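Side-chain contact in 2-methyl-3-hydroxypyridine-5-carboxylic acid oxygenase (Mesorhizobium loti, PDB 3ALJ), which probably catalyses the FAD-dependent oxygenation of 2-methyl-3-hydroxypyridine-5-carboxylic acid: residues G318-V321 and E322-L325. Residues are numbered along the deposited sequence; the frame is centred on the assembly and turned at random.
Sequences GSSV and EDAL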
loop_
_atom_site.group_PDB
_atom_site.type_symbol
_atom_site.label_atom_id
_atom_site.label_comp_id
_atom_site.label_asym_id
_atom_site.label_seq_id
_atom_site.Cartn_x
_atom_site.Cartn_y
_atom_site.Cartn_z
ATOM N N GLY A 318 -11.642 0.100 27.041
ATOM C CA GLY A 318 -12.620 -0.291 28.056
ATOM C C GLY A 318 -14.051 -0.529 27.577
ATOM O O GLY A 318 -14.875 -1.012 28.354
ATOM N N SER A 319 -14.366 -0.285 26.307
ATOM C CA SER A 319 -15.741 -0.327 25.760
ATOM C C SER A 319 -15.999 -1.740 25.236
ATOM O O SER A 319 -15.054 -2.538 25.104
ATOM C CB SER A 319 -15.821 0.606 24.531
ATOM O OG SER A 319 -15.316 1.943 24.858
ATOM N N SER A 320 -17.248 -2.018 24.871
ATOM C CA SER A 320 -17.537 -3.245 24.132
ATOM C C SER A 320 -16.790 -3.130 22.800
ATOM O O SER A 320 -16.468 -2.012 22.309
ATOM C CB SER A 320 -19.021 -3.366 23.813
ATOM O OG SER A 320 -19.466 -2.361 22.994
ATOM N N VAL A 321 -16.466 -4.312 22.260
ATOM C CA VAL A 321 -15.887 -4.306 20.892
ATOM C C VAL A 321 -16.775 -3.592 19.912
ATOM O O VAL A 321 -16.315 -2.794 19.087
ATOM C CB VAL A 321 -15.631 -5.762 20.411
ATOM C CG1 VAL A 321 -15.330 -5.837 18.904
ATOM C CG2 VAL A 321 -14.550 -6.448 21.193
ATOM N N GLU A 322 -18.067 -3.787 19.994
ATOM C CA GLU A 322 -18.965 -3.072 19.032
ATOM C C GLU A 322 -18.854 -1.577 19.107
ATOM O O GLU A 322 -18.781 -0.878 18.094
ATOM C CB GLU A 322 -20.439 -3.573 19.226
ATOM C CG GLU A 322 -20.649 -5.023 18.909
ATOM C CD GLU A 322 -20.486 -5.987 20.089
ATOM O OE1 GLU A 322 -19.745 -5.806 21.104
ATOM O OE2 GLU A 322 -21.108 -7.103 19.937
ATOM N N ASP A 323 -18.816 -1.063 20.342
ATOM C CA ASP A 323 -18.690 0.339 20.489
ATOM C C ASP A 323 -17.294 0.855 20.095
ATOM O O ASP A 323 -17.185 1.961 19.571
ATOM C CB ASP A 323 -18.962 0.751 21.962
ATOM C CG ASP A 323 -20.418 0.649 22.350
ATOM O OD1 ASP A 323 -21.293 0.514 21.475
ATOM O OD2 ASP A 323 -20.620 0.785 23.571
ATOM N N ALA A 324 -16.256 0.096 20.433
ATOM C CA ALA A 324 -14.882 0.484 19.992
ATOM C C ALA A 324 -14.770 0.592 18.499
ATOM O O ALA A 324 -14.095 1.535 18.008
ATOM C CB ALA A 324 -13.839 -0.433 20.509
ATOM N N LEU A 325 -15.429 -0.305 17.812
ATOM C CA LEU A 325 -15.399 -0.219 16.325
ATOM C C LEU A 325 -16.058 0.986 15.742
ATOM O O LEU A 325 -15.557 1.606 14.784
ATOM C CB LEU A 325 -16.018 -1.492 15.664
ATOM C CG LEU A 325 -14.980 -2.662 15.558
ATOM C CD1 LEU A 325 -13.983 -2.942 16.620
ATOM C CD2 LEU A 325 -15.690 -4.019 15.090
HETATM O O HOH W 1 -19.189 0.048 25.581
#
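Ser-320 lays its hydroxyl against the backbone and carboxylate carbon of Asp-323. OG accepts from Asp-323 N at 3.0 Å, and the N-H points at it fairly straight (160°). The rotamer makes this possible: OG sits between the backbone N and the carbonyl carbon (chi1 63°), turned into the first turn of the helix. OG also lies 3.2 Å from Asp-323 CG. The aspartate returns the contact through a water, not directly. The water donates to Asp-323 OD2 (2.6 Å) and accepts from Ser-320 N (2.9 Å). Ser-320 is thus the N-cap of helix 321-349, through OG and Asp-323 N. The carboxylate, close to the helix N-terminus, probably also gains from the helix dipole. Without the hydroxyl, as with an alanine here, Asp-323 N is likely to lose its capping acceptor and the first turn to fray. Ser-320 O accepts from Ala-324 N at 2.8 Å, and Val-321 O from Leu-325 N. Val-321 and Leu-325 lie side by side, CG1 to CD1 3.9 Å, and both touch Leu-315 and Leu-151 of strand 151-154. Glu-322 bends at chi2 (91°), bringing OE1 3.7 Å from Ser-320 CB, while OE2 forms a salt bridge with Lys-282.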